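Local coordinates for putative invasin (Yersinia pseudotuberculosis IP 31758, PDB 5N40), which probably serves as a surface adhesin of the invasin family, with immunoglobulin-like domains carrying a C-type lectin-like domain that is presumably presented to host cells, at residues N11-A17 with S29-L35; V137-M143 with G176-G182; S187-P191 with N213-N217; P222-A227 with R246-E252; F270-A275 with Y311-T315. The protein carries 1 engineered substitution. All blocks are in the same frame, centred on the assembly; numbering follows the deposited sequence. Where two conformers were deposited one is given.

Interaction 1: residues N11-A17 with S29-L35; sequences NSTLVAA and SVVTLTL
Strands 13-17 and 29-34 are neighbours in an antiparallel beta hairpin of the N-terminal immunoglobulin-like (E-set) domain. Their axes approach to 4.6 Å at 162°. Both backbones are extended, with phi from -145° to -95°. At the start of the segment, Asn11 sends ND2 to Asp37 O. Ser12 OG (chi1 m) bonds to Ser8 O, and Ser12 CA gives a CA-H...O contact to Thr34 O at 3.1 Å. Thr13 and Thr34 form a hydrogen-bonded pair: Thr13 N to Thr34 O 3.1 Å, Thr34 N to Thr13 O 2.9 Å. Leu14 faces Leu33 in a non-hydrogen-bonded pair, CA to CA 4.6 Å. Leu14 (chi1 t, chi2 p) puts CD1 3.7 Å from Val31 CG1, on the buried face where Phe50 of strand 48-52 meets both residues. Val15 pairs with Thr32: Val15 N to Thr32 O 3.0 Å, Thr32 N to Val15 O 2.8 Å. Ala16 opposes Val31 on the Leu14 face. Ala17 pairs with Val30, with Ala17 N to Val30 O and Val30 N to Ala17 O both 2.9 Å. On the face of Thr13, Val15 and Thr34 a water bridges the strands. It lies 2.8 Å from Thr13 OG1, 2.8 Å from Thr34 OG1 and donates to Thr32 O at 2.9 Å.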
# COMPACT_ATOMS: atom_id res chain seq x y z
N ASN A 11 -15.73 36.88 -37.24
CA ASN A 11 -16.90 37.53 -36.64
C ASN A 11 -17.75 36.54 -35.85
O ASN A 11 -18.43 36.94 -34.91
CB ASN A 11 -17.75 38.20 -37.72
CG ASN A 11 -17.04 39.37 -38.37
OD1 ASN A 11 -16.20 40.02 -37.75
ND2 ASN A 11 -17.38 39.64 -39.62
N SER A 12 -17.73 35.27 -36.23
CA SER A 12 -18.41 34.25 -35.45
C SER A 12 -17.60 33.92 -34.20
O SER A 12 -16.37 33.95 -34.20
CB SER A 12 -18.61 32.98 -36.27
OG SER A 12 -19.42 33.22 -37.40
N THR A 13 -18.31 33.58 -33.12
CA THR A 13 -17.67 33.21 -31.87
C THR A 13 -18.34 31.97 -31.31
O THR A 13 -19.54 31.75 -31.51
CB THR A 13 -17.72 34.35 -30.84
OG1 THR A 13 -19.07 34.60 -30.46
CG2 THR A 13 -17.11 35.61 -31.42
N LEU A 14 -17.55 31.15 -30.63
CA LEU A 14 -18.03 29.98 -29.90
C LEU A 14 -17.59 30.15 -28.45
O LEU A 14 -16.39 30.31 -28.18
CB LEU A 14 -17.47 28.69 -30.49
CG LEU A 14 -18.06 27.38 -29.94
CD1 LEU A 14 -19.51 27.20 -30.39
CD2 LEU A 14 -17.21 26.19 -30.36
N VAL A 15 -18.54 30.13 -27.53
CA VAL A 15 -18.26 30.33 -26.12
C VAL A 15 -19.00 29.29 -25.30
O VAL A 15 -19.95 28.65 -25.77
CB VAL A 15 -18.64 31.75 -25.65
CG1 VAL A 15 -18.02 32.80 -26.58
CG2 VAL A 15 -20.15 31.92 -25.59
N ALA A 16 -18.55 29.12 -24.06
CA ALA A 16 -19.18 28.20 -23.12
C ALA A 16 -19.31 28.90 -21.77
O ALA A 16 -18.47 29.72 -21.40
CB ALA A 16 -18.37 26.91 -22.96
N ALA A 17 -20.39 28.58 -21.07
CA ALA A 17 -20.68 29.18 -19.78
C ALA A 17 -21.35 28.17 -18.86
O ALA A 17 -22.48 27.74 -19.14
CB ALA A 17 -21.57 30.41 -19.94
N SER A 29 -22.84 22.92 -18.89
CA SER A 29 -22.41 24.19 -19.45
C SER A 29 -23.15 24.44 -20.75
O SER A 29 -23.46 23.51 -21.49
CB SER A 29 -20.90 24.21 -19.70
OG SER A 29 -20.50 25.46 -20.26
N VAL A 30 -23.45 25.71 -21.03
CA VAL A 30 -24.14 26.09 -22.25
C VAL A 30 -23.11 26.55 -23.27
O VAL A 30 -22.30 27.45 -22.98
CB VAL A 30 -25.20 27.18 -21.99
CG1 VAL A 30 -25.76 27.72 -23.30
CG2 VAL A 30 -26.33 26.62 -21.13
N VAL A 31 -23.13 25.93 -24.44
CA VAL A 31 -22.26 26.30 -25.55
C VAL A 31 -23.08 27.15 -26.51
O VAL A 31 -24.17 26.75 -26.93
CB VAL A 31 -21.70 25.05 -26.25
CG1 VAL A 31 -20.78 25.44 -27.39
CG2 VAL A 31 -21.00 24.15 -25.25
N THR A 32 -22.56 28.33 -26.83
CA THR A 32 -23.27 29.29 -27.68
C THR A 32 -22.40 29.62 -28.89
O THR A 32 -21.28 30.12 -28.73
CB THR A 32 -23.62 30.56 -26.91
OG1 THR A 32 -24.51 30.24 -25.84
CG2 THR A 32 -24.31 31.58 -27.83
N LEU A 33 -22.92 29.34 -30.07
CA LEU A 33 -22.37 29.85 -31.31
C LEU A 33 -23.10 31.12 -31.70
O LEU A 33 -24.33 31.13 -31.76
CB LEU A 33 -22.50 28.82 -32.43
CG LEU A 33 -22.15 29.31 -33.84
CD1 LEU A 33 -20.65 29.53 -33.99
CD2 LEU A 33 -22.67 28.33 -34.89
N THR A 34 -22.34 32.17 -31.97
CA THR A 34 -22.86 33.39 -32.59
C THR A 34 -22.36 33.37 -34.03
O THR A 34 -21.18 33.63 -34.28
CB THR A 34 -22.40 34.62 -31.82
OG1 THR A 34 -22.83 34.50 -30.46
CG2 THR A 34 -22.99 35.91 -32.45
N LEU A 35 -23.25 33.03 -34.96
CA LEU A 35 -22.88 32.80 -36.35
C LEU A 35 -23.06 34.08 -37.14
O LEU A 35 -24.17 34.63 -37.22
CB LEU A 35 -23.72 31.66 -36.93
CG LEU A 35 -23.30 31.16 -38.32
CD1 LEU A 35 -21.88 30.63 -38.31
CD2 LEU A 35 -24.26 30.09 -38.81
O HOH W 1 -20.92 33.01 -29.01

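Interaction 2: residues V137-M143 with G176-G182; sequences VAPNVKM and GMTDANG
Thr178 is the polar centre of this contact. Its chi1 is p, and its hydroxyl both gives and receives: OG1 donates to Ala138 O at 2.8 Å and accepts from Val141 N at 2.9 Å. Its backbone is satisfied by the same segment. Thr178 N donates to Val141 O at 3.0 Å, and Thr178 O accepts from Asn140 N at 2.9 Å. A water donates to Thr178 O at 2.9 Å and to Asn140 OD1 at 2.6 Å. Asn140 has positive phi (67/29), and its ND2 bonds to Thr76 OG1. Further along, Met143 N donates to Gly176 O at 2.9 Å. A second water donates to Met143 O at 2.7 Å and accepts from Gly176 N at 3.1 Å.

Here a short, weakly bonded strand at about 176-177 runs antiparallel to the Lys142-Met143 part of strand 142-151, at the edge of a sheet in the second immunoglobulin-like domain. Lys142 and Met177 are a non-hydrogen-bonded pair, CA to CA 4.4 Å, and Lys142 CE lies 3.8 Å from Met177 CE.

Beyond Thr178 comes a type I turn, Asp179 to Gly182, closed by Gly182 N to Asp179 O at 2.8 Å. Asp179 OD1 accepts from Asn181 N at 2.9 Å, making an Asx turn. Gly182 also has positive phi (72/18); a CB there would clash with Val137 CB. Pro139 CB sits 3.2 Å from Asp179 O, and Val137 CG1 3.4 Å from Asn181 O.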
# COMPACT_ATOMS: atom_id res chain seq x y z
N VAL A 137 -21.59 6.46 -6.13
CA VAL A 137 -20.23 6.04 -6.43
C VAL A 137 -19.66 6.91 -7.55
O VAL A 137 -20.38 7.37 -8.45
CB VAL A 137 -20.17 4.55 -6.81
CG1 VAL A 137 -20.72 3.70 -5.67
CG2 VAL A 137 -20.90 4.28 -8.11
N ALA A 138 -18.35 7.13 -7.50
CA ALA A 138 -17.66 8.00 -8.44
C ALA A 138 -16.70 7.17 -9.30
O ALA A 138 -15.62 6.79 -8.83
CB ALA A 138 -16.91 9.10 -7.68
N PRO A 139 -17.06 6.84 -10.53
CA PRO A 139 -16.17 6.06 -11.38
C PRO A 139 -15.11 6.94 -12.05
O PRO A 139 -15.27 8.15 -12.21
CB PRO A 139 -17.11 5.45 -12.42
CG PRO A 139 -18.22 6.43 -12.53
CD PRO A 139 -18.37 7.08 -11.17
N ASN A 140 -14.01 6.28 -12.41
CA ASN A 140 -12.95 6.89 -13.21
C ASN A 140 -12.21 8.00 -12.47
O ASN A 140 -11.65 8.91 -13.08
CB ASN A 140 -13.50 7.40 -14.55
CG ASN A 140 -14.05 6.28 -15.41
OD1 ASN A 140 -13.41 5.24 -15.60
ND2 ASN A 140 -15.27 6.46 -15.91
N VAL A 141 -12.16 7.90 -11.14
CA VAL A 141 -11.42 8.84 -10.31
C VAL A 141 -9.97 8.38 -10.22
O VAL A 141 -9.68 7.27 -9.75
CB VAL A 141 -12.05 8.95 -8.91
CG1 VAL A 141 -11.16 9.78 -7.99
CG2 VAL A 141 -13.46 9.55 -8.99
N LYS A 142 -9.05 9.24 -10.65
CA LYS A 142 -7.63 8.92 -10.60
C LYS A 142 -7.13 8.88 -9.16
O LYS A 142 -7.43 9.77 -8.36
CB LYS A 142 -6.84 9.95 -11.41
CG LYS A 142 -7.09 9.88 -12.91
CD LYS A 142 -6.21 10.90 -13.64
CE LYS A 142 -6.37 10.82 -15.15
NZ LYS A 142 -5.54 11.84 -15.86
N MET A 143 -6.32 7.87 -8.86
CA MET A 143 -5.88 7.59 -7.50
C MET A 143 -4.37 7.42 -7.45
O MET A 143 -3.77 6.88 -8.38
CB MET A 143 -6.55 6.32 -6.96
CG MET A 143 -6.72 6.29 -5.45
SD MET A 143 -7.93 7.48 -4.83
CE MET A 143 -9.42 6.97 -5.68
N GLY A 176 -3.85 4.57 -11.28
CA GLY A 176 -5.05 3.78 -11.52
C GLY A 176 -6.27 4.62 -11.26
O GLY A 176 -6.19 5.76 -10.79
N MET A 177 -7.43 4.04 -11.56
CA MET A 177 -8.71 4.72 -11.47
C MET A 177 -9.74 3.83 -10.80
O MET A 177 -9.67 2.60 -10.90
CB MET A 177 -9.28 5.08 -12.84
CG MET A 177 -8.68 6.26 -13.52
SD MET A 177 -9.49 6.41 -15.12
CE MET A 177 -8.57 7.78 -15.81
N THR A 178 -10.73 4.45 -10.17
CA THR A 178 -11.87 3.68 -9.68
C THR A 178 -12.68 3.14 -10.85
O THR A 178 -12.68 3.70 -11.95
CB THR A 178 -12.76 4.53 -8.78
OG1 THR A 178 -13.18 5.70 -9.49
CG2 THR A 178 -12.03 4.94 -7.52
N ASP A 179 -13.36 2.01 -10.61
CA ASP A 179 -14.12 1.32 -11.64
C ASP A 179 -15.57 1.80 -11.66
O ASP A 179 -15.92 2.81 -11.04
CB ASP A 179 -14.01 -0.20 -11.46
CG ASP A 179 -14.69 -0.72 -10.19
OD1 ASP A 179 -15.45 0.02 -9.53
OD2 ASP A 179 -14.47 -1.90 -9.85
N ALA A 180 -16.42 1.09 -12.40
CA ALA A 180 -17.81 1.53 -12.56
C ALA A 180 -18.54 1.61 -11.23
O ALA A 180 -19.52 2.35 -11.11
CB ALA A 180 -18.55 0.58 -13.51
N ASN A 181 -18.09 0.85 -10.22
CA ASN A 181 -18.69 0.90 -8.89
C ASN A 181 -17.93 1.82 -7.94
O ASN A 181 -18.17 1.79 -6.73
CB ASN A 181 -18.78 -0.51 -8.30
CG ASN A 181 -19.60 -1.44 -9.17
OD1 ASN A 181 -20.80 -1.23 -9.35
ND2 ASN A 181 -18.97 -2.48 -9.69
N GLY A 182 -17.06 2.68 -8.47
CA GLY A 182 -16.32 3.59 -7.63
C GLY A 182 -15.25 2.95 -6.79
O GLY A 182 -14.78 3.56 -5.83
O HOH W 2 -12.21 3.14 -14.75
O HOH W 3 -3.50 7.66 -10.92

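Interaction 3: residues S187-P191 with N213-N217; sequences SVTDP and NVTFN
No direct hydrogen bond joins 187-191 to 213-217; the contact is mainly apolar. Strands 187-189 and 213-217 run at 48° to each other, and their axes come no closer than 8.8 Å. Their side chains therefore meet between two layers. The nearest CA pairs are Val188 with Val214 (8.4 Å) and Asp190 with Phe216 (6.4 Å).

The apolar part centres on Val188 (chi1 t), which points toward the other strand. Its CG1 lies 4.0 Å from Phe216 CZ and 4.5 Å from Val214 CG2. Ile123 and Leu125 of strand 123-131 extend this packing.

The aromatic part belongs to Phe216 (chi1 m, chi2 86°). Asp190 CB sits over one face of its ring, 3.7 Å from the centroid and 29° off the normal, a CH-pi contact. Val188 O lies at the ring edge, 3.3 Å from Phe216 CZ.

The polar link goes through water. Asp190 (chi1 t) accepts from it at OD2, 2.8 Å away, and the same water donates to Phe216 O at 2.8 Å. Asp190 CB thus covers the ring while the carboxylate reaches the solvent molecule.

Strand 183-189 belongs to one sheet and strand 209-217 to the other. Facing sheets with hydrophobic residues between them are typical of the immunoglobulin-like beta sandwich.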
# COMPACT_ATOMS: atom_id res chain seq x y z
N SER A 187 -3.19 -4.95 -4.72
CA SER A 187 -2.49 -5.95 -3.92
C SER A 187 -1.25 -5.32 -3.30
O SER A 187 -0.38 -4.80 -4.02
CB SER A 187 -2.11 -7.14 -4.79
OG SER A 187 -1.50 -8.15 -4.01
N VAL A 188 -1.17 -5.36 -1.97
CA VAL A 188 -0.10 -4.72 -1.21
C VAL A 188 0.80 -5.80 -0.62
O VAL A 188 0.31 -6.73 0.02
CB VAL A 188 -0.66 -3.83 -0.09
CG1 VAL A 188 0.48 -3.06 0.58
CG2 VAL A 188 -1.71 -2.89 -0.63
N THR A 189 2.11 -5.64 -0.80
CA THR A 189 3.11 -6.56 -0.26
C THR A 189 4.27 -5.76 0.32
O THR A 189 4.47 -4.59 0.00
CB THR A 189 3.65 -7.53 -1.33
OG1 THR A 189 4.15 -6.79 -2.44
CG2 THR A 189 2.56 -8.50 -1.79
N ASP A 190 5.07 -6.43 1.15
CA ASP A 190 6.21 -5.80 1.83
C ASP A 190 7.39 -6.76 1.82
O ASP A 190 7.92 -7.14 2.86
CB ASP A 190 5.83 -5.38 3.25
CG ASP A 190 6.78 -4.36 3.85
OD1 ASP A 190 7.70 -3.89 3.15
OD2 ASP A 190 6.61 -4.04 5.06
N PRO A 191 7.83 -7.17 0.62
CA PRO A 191 8.89 -8.21 0.55
C PRO A 191 10.20 -7.81 1.21
O PRO A 191 10.96 -8.69 1.63
CB PRO A 191 9.06 -8.42 -0.96
CG PRO A 191 8.54 -7.18 -1.60
CD PRO A 191 7.42 -6.71 -0.71
N ASN A 213 -3.79 1.59 7.63
CA ASN A 213 -2.55 0.98 8.09
C ASN A 213 -2.44 -0.45 7.57
O ASN A 213 -3.43 -1.19 7.56
CB ASN A 213 -2.47 0.98 9.62
CG ASN A 213 -2.26 2.36 10.19
OD1 ASN A 213 -1.64 3.21 9.57
ND2 ASN A 213 -2.79 2.58 11.39
N VAL A 214 -1.24 -0.81 7.14
CA VAL A 214 -0.93 -2.19 6.78
C VAL A 214 0.32 -2.61 7.55
O VAL A 214 1.29 -1.84 7.66
CB VAL A 214 -0.73 -2.36 5.26
CG1 VAL A 214 -2.06 -2.10 4.53
CG2 VAL A 214 0.37 -1.44 4.74
N THR A 215 0.29 -3.82 8.09
CA THR A 215 1.39 -4.35 8.88
C THR A 215 1.80 -5.69 8.28
O THR A 215 0.94 -6.53 8.01
CB THR A 215 0.97 -4.51 10.34
OG1 THR A 215 0.61 -3.23 10.87
CG2 THR A 215 2.10 -5.11 11.19
N PHE A 216 3.09 -5.87 8.06
CA PHE A 216 3.63 -7.12 7.55
C PHE A 216 4.65 -7.65 8.55
O PHE A 216 5.69 -7.02 8.79
CB PHE A 216 4.26 -6.93 6.16
CG PHE A 216 3.26 -6.61 5.08
CD1 PHE A 216 2.85 -5.30 4.84
CD2 PHE A 216 2.71 -7.62 4.32
CE1 PHE A 216 1.94 -5.02 3.83
CE2 PHE A 216 1.79 -7.34 3.33
CZ PHE A 216 1.41 -6.03 3.08
N ASN A 217 4.33 -8.79 9.14
CA ASN A 217 5.16 -9.37 10.19
C ASN A 217 6.46 -9.91 9.63
O ASN A 217 6.50 -10.53 8.57
CB ASN A 217 4.42 -10.51 10.87
CG ASN A 217 3.14 -10.07 11.53
OD1 ASN A 217 3.09 -9.02 12.16
ND2 ASN A 217 2.10 -10.90 11.41
O HOH W 4 7.31 -5.16 7.56

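Interaction 4: residues P222-A227 with R246-E252; sequences PDSAQA and RPYLAAE
An arginine-glutamate salt bridge within 246-252 forms part of the surface that 222-227 packs on, beside Leu249. The contact lies in the C-terminal C-type lectin-like adhesion domain, between two segments without regular strands. Arg246 (chi1 p, chi2 and chi3 t) donates from NH1 to Glu252 OE1 at 3.0 Å and from NH2 to Glu252 OE2 at 2.8 Å, a two-pronged salt bridge. Glu252 OE1 also accepts from Leu249 N at 2.9 Å. Arg246 NE turns to Glu235, a second acidic partner. Pro222 covers one face of the guanidinium, with CB 3.6 Å from Arg246 CZ.

Leu249 (chi1 m, chi2 t) fills the apolar part. Its CD1 lies 3.7 Å from Pro222 CG and 4.2 Å from Ala227 CB, and Trp267 packs on both Leu249 and Pro222.

Segment 222-227 ends in a type I turn, Ser224 to Ala227, with Ala227 N to Ser224 O at 3.0 Å. Gln226 N donates to Ser224 OG at 3.0 Å, an ST turn. The turn directs Gln226 (chi1 m, chi2 t) across the gap, where NE2 makes a weak bond to Ala251 O at 3.1 Å. One water accepts from Ser224 OG at 2.6 Å and donates to Gln226 OE1 at 3.0 Å and Glu252 OE2 at 2.8 Å.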
# COMPACT_ATOMS: atom_id res chain seq x y z
N PRO A 222 9.10 -12.13 17.70
CA PRO A 222 7.95 -12.86 18.23
C PRO A 222 6.68 -12.02 18.18
O PRO A 222 6.72 -10.79 18.22
CB PRO A 222 8.36 -13.17 19.67
CG PRO A 222 9.31 -12.09 20.03
CD PRO A 222 10.00 -11.65 18.77
N ASP A 223 5.54 -12.72 18.08
CA ASP A 223 4.23 -12.07 18.09
C ASP A 223 3.85 -11.83 19.55
O ASP A 223 3.08 -12.56 20.16
CB ASP A 223 3.19 -12.91 17.37
CG ASP A 223 1.83 -12.22 17.28
OD1 ASP A 223 1.77 -10.99 17.51
OD2 ASP A 223 0.83 -12.90 16.98
N SER A 224 4.45 -10.78 20.11
CA SER A 224 4.26 -10.39 21.49
C SER A 224 4.08 -8.88 21.54
O SER A 224 4.79 -8.15 20.85
CB SER A 224 5.45 -10.79 22.36
OG SER A 224 5.46 -10.05 23.57
N ALA A 225 3.15 -8.42 22.37
CA ALA A 225 2.98 -6.98 22.54
C ALA A 225 4.24 -6.31 23.09
O ALA A 225 4.37 -5.09 22.98
CB ALA A 225 1.78 -6.69 23.45
N GLN A 226 5.16 -7.09 23.67
CA GLN A 226 6.41 -6.57 24.21
C GLN A 226 7.54 -6.55 23.19
O GLN A 226 8.62 -6.03 23.49
CB GLN A 226 6.87 -7.40 25.42
CG GLN A 226 5.88 -7.44 26.56
CD GLN A 226 6.37 -8.30 27.70
OE1 GLN A 226 6.25 -9.53 27.67
NE2 GLN A 226 6.94 -7.67 28.72
N ALA A 227 7.34 -7.12 22.00
CA ALA A 227 8.36 -7.12 20.97
C ALA A 227 8.54 -5.72 20.39
O ALA A 227 7.61 -4.91 20.39
CB ALA A 227 8.00 -8.10 19.85
N ARG A 246 10.42 -21.26 21.46
CA ARG A 246 11.26 -20.16 21.04
C ARG A 246 11.98 -19.58 22.25
O ARG A 246 11.53 -19.74 23.39
CB ARG A 246 10.44 -19.07 20.35
CG ARG A 246 9.44 -18.36 21.24
CD ARG A 246 8.97 -17.08 20.59
NE ARG A 246 7.91 -16.39 21.33
CZ ARG A 246 8.11 -15.55 22.34
NH1 ARG A 246 9.33 -15.26 22.77
NH2 ARG A 246 7.06 -14.97 22.93
N PRO A 247 13.11 -18.91 22.04
CA PRO A 247 13.76 -18.21 23.16
C PRO A 247 12.90 -17.07 23.67
O PRO A 247 12.02 -16.55 22.97
CB PRO A 247 15.07 -17.70 22.55
CG PRO A 247 14.86 -17.70 21.09
CD PRO A 247 13.89 -18.81 20.80
N TYR A 248 13.18 -16.68 24.91
CA TYR A 248 12.43 -15.62 25.58
C TYR A 248 13.03 -14.25 25.28
O TYR A 248 14.26 -14.10 25.23
CB TYR A 248 12.45 -15.83 27.10
CG TYR A 248 11.55 -16.92 27.62
CD1 TYR A 248 10.21 -16.68 27.86
CD2 TYR A 248 12.05 -18.19 27.89
CE1 TYR A 248 9.38 -17.68 28.35
CE2 TYR A 248 11.23 -19.19 28.38
CZ TYR A 248 9.89 -18.92 28.61
OH TYR A 248 9.06 -19.90 29.09
N LEU A 249 12.16 -13.27 25.10
CA LEU A 249 12.60 -11.88 25.14
C LEU A 249 13.08 -11.53 26.54
O LEU A 249 12.60 -12.07 27.53
CB LEU A 249 11.46 -10.93 24.75
CG LEU A 249 10.97 -10.96 23.30
CD1 LEU A 249 9.70 -10.11 23.17
CD2 LEU A 249 12.03 -10.47 22.34
N ALA A 250 14.05 -10.61 26.60
CA ALA A 250 14.47 -10.08 27.89
C ALA A 250 13.28 -9.54 28.68
O ALA A 250 13.17 -9.75 29.89
CB ALA A 250 15.53 -9.00 27.68
N ALA A 251 12.37 -8.86 27.99
CA ALA A 251 11.18 -8.32 28.63
C ALA A 251 10.25 -9.41 29.16
O ALA A 251 9.41 -9.12 30.02
CB ALA A 251 10.42 -7.42 27.64
N GLU A 252 10.38 -10.64 28.67
CA GLU A 252 9.61 -11.77 29.18
C GLU A 252 10.26 -12.45 30.38
O GLU A 252 9.57 -13.18 31.11
CB GLU A 252 9.39 -12.80 28.06
CG GLU A 252 8.37 -12.34 27.02
CD GLU A 252 8.30 -13.24 25.80
OE1 GLU A 252 9.35 -13.71 25.33
OE2 GLU A 252 7.18 -13.47 25.29
O HOH W 5 4.29 -14.78 21.81
O HOH W 6 5.28 -11.49 25.68

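Interaction 5: residues F270-A275 with Y311-T315; sequences FNQSQA and YRSST
Arg312 NE donates to Phe270 O at 2.8 Å, nearly straight at 172°. Gln272 NE2 donates to Ser313 O at 3.0 Å. The other end of the same amide, Gln272 OE1, accepts a weak bond from Arg312 NH1 at 3.0 Å, and a water lies 2.9 Å from Gln272 OE1. Gln272 reaches these partners with chi1 t and chi2 p. The CA-to-CB bond of Arg312 points toward 270-275; chi1 is m, chi2 and chi3 t. Its NH2 goes on to Gly344 O and Gly340 O.

The helix start is fixed by a capping box. Asn271 (chi1 p) is the N-cap: its OD1 accepts from Gln274 N at 2.8 Å, and Gln274 OE1 accepts from Asn271 N at 3.1 Å. In this C-type lectin-like domain the contact joins the first turn of helix 272-278 to strand 311-313, which pairs with strand 321-325. Gln272 and Arg312 have the nearest CA atoms, 7.2 Å apart.

After Ser313 the chain turns a corner at Ser314. Thr315 N donates to Ser313 OG at 3.1 Å, an ST turn, while Ser313 OG bonds to Phe323 O.

Apolar contact is slight. The peptide from Asn271 to Gln272 lies over one face of the guanidinium, with Asn271 C 3.3 Å from Arg312 NE. Ala275 CB is 4.3 Å from Arg312 CD.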
# COMPACT_ATOMS: atom_id res chain seq x y z
N PHE A 270 21.18 -17.05 29.38
CA PHE A 270 21.23 -17.85 30.60
C PHE A 270 22.53 -18.65 30.67
O PHE A 270 23.07 -19.08 29.65
CB PHE A 270 20.05 -18.83 30.68
CG PHE A 270 18.71 -18.18 30.52
CD1 PHE A 270 18.20 -17.91 29.26
CD2 PHE A 270 17.96 -17.85 31.63
CE1 PHE A 270 16.97 -17.31 29.12
CE2 PHE A 270 16.72 -17.25 31.50
CZ PHE A 270 16.23 -16.98 30.23
N ASN A 271 23.02 -18.85 31.89
CA ASN A 271 24.03 -19.87 32.12
C ASN A 271 23.33 -21.19 32.40
O ASN A 271 22.10 -21.27 32.42
CB ASN A 271 24.98 -19.47 33.26
CG ASN A 271 24.29 -19.39 34.61
OD1 ASN A 271 23.17 -19.86 34.80
ND2 ASN A 271 24.98 -18.77 35.58
N GLN A 272 24.12 -22.24 32.63
CA GLN A 272 23.54 -23.58 32.72
C GLN A 272 22.59 -23.70 33.91
O GLN A 272 21.49 -24.25 33.79
CB GLN A 272 24.65 -24.63 32.80
CG GLN A 272 24.16 -26.05 32.62
CD GLN A 272 23.73 -26.37 31.20
OE1 GLN A 272 24.14 -25.71 30.24
NE2 GLN A 272 22.92 -27.41 31.05
N SER A 273 23.00 -23.20 35.08
CA SER A 273 22.16 -23.37 36.27
C SER A 273 20.85 -22.60 36.13
O SER A 273 19.79 -23.08 36.56
CB SER A 273 22.92 -22.93 37.52
OG SER A 273 23.30 -21.57 37.44
N GLN A 274 20.89 -21.40 35.54
CA GLN A 274 19.67 -20.64 35.32
C GLN A 274 18.73 -21.38 34.38
O GLN A 274 17.51 -21.40 34.59
CB GLN A 274 20.00 -19.27 34.74
CG GLN A 274 20.60 -18.28 35.70
CD GLN A 274 21.00 -17.01 34.98
OE1 GLN A 274 21.73 -17.05 33.99
NE2 GLN A 274 20.49 -15.87 35.46
N ALA A 275 19.28 -21.98 33.32
CA ALA A 275 18.45 -22.67 32.34
C ALA A 275 17.69 -23.83 32.98
O ALA A 275 16.47 -23.94 32.85
CB ALA A 275 19.31 -23.16 31.18
N TYR A 311 22.80 -22.42 21.64
CA TYR A 311 21.69 -22.87 22.47
C TYR A 311 22.19 -23.93 23.45
O TYR A 311 22.96 -24.81 23.08
CB TYR A 311 20.56 -23.44 21.61
CG TYR A 311 19.73 -22.37 20.93
CD1 TYR A 311 20.28 -21.53 19.98
CD2 TYR A 311 18.39 -22.21 21.25
CE1 TYR A 311 19.52 -20.52 19.37
CE2 TYR A 311 17.62 -21.22 20.64
CZ TYR A 311 18.19 -20.39 19.71
OH TYR A 311 17.41 -19.40 19.11
N ARG A 312 21.75 -23.83 24.70
CA ARG A 312 22.22 -24.75 25.73
C ARG A 312 21.53 -26.11 25.60
O ARG A 312 20.37 -26.21 25.20
CB ARG A 312 21.98 -24.18 27.13
CG ARG A 312 22.84 -22.97 27.45
CD ARG A 312 22.89 -22.66 28.94
NE ARG A 312 23.98 -21.74 29.25
CZ ARG A 312 25.25 -22.09 29.37
NH1 ARG A 312 25.62 -23.36 29.20
NH2 ARG A 312 26.17 -21.18 29.65
N SER A 313 22.27 -27.16 25.94
CA SER A 313 21.72 -28.51 26.02
C SER A 313 21.93 -29.06 27.42
O SER A 313 22.67 -28.51 28.23
CB SER A 313 22.36 -29.44 24.98
OG SER A 313 23.48 -30.13 25.53
N SER A 314 21.28 -30.19 27.68
CA SER A 314 21.39 -30.87 28.96
C SER A 314 22.32 -32.07 28.90
O SER A 314 22.33 -32.88 29.83
CB SER A 314 20.01 -31.31 29.44
OG SER A 314 19.38 -32.11 28.45
N THR A 315 23.10 -32.21 27.83
CA THR A 315 24.04 -33.31 27.67
C THR A 315 25.39 -32.91 28.24
O THR A 315 26.01 -31.95 27.77
CB THR A 315 24.18 -33.69 26.19
OG1 THR A 315 22.88 -33.95 25.64
CG2 THR A 315 25.06 -34.92 26.03
O HOH W 7 24.89 -25.86 27.49

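The five contacts follow one another along the chain, none nested in another. Interaction 1 lies in the first immunoglobulin-like domain, interactions 2 and 3 in the second, and interactions 4 and 5 in the C-type lectin-like domain. The centres of interactions 1 and 5 are 91 Å apart, which fits an elongated, rod-like adhesin. Interactions 2 and 3 have centres 23 Å apart. Strands 142-151, 176-177 and 209-217 belong to one sheet, while 183-189, next in the chain after 176-177, lies in the facing one. Interactions 3 and 4 flank the passage into the lectin-like domain; their nearest atoms are about 6 Å apart. Interactions 4 and 5 touch directly, with Pro247 CG 3.6 Å from Tyr311 OH.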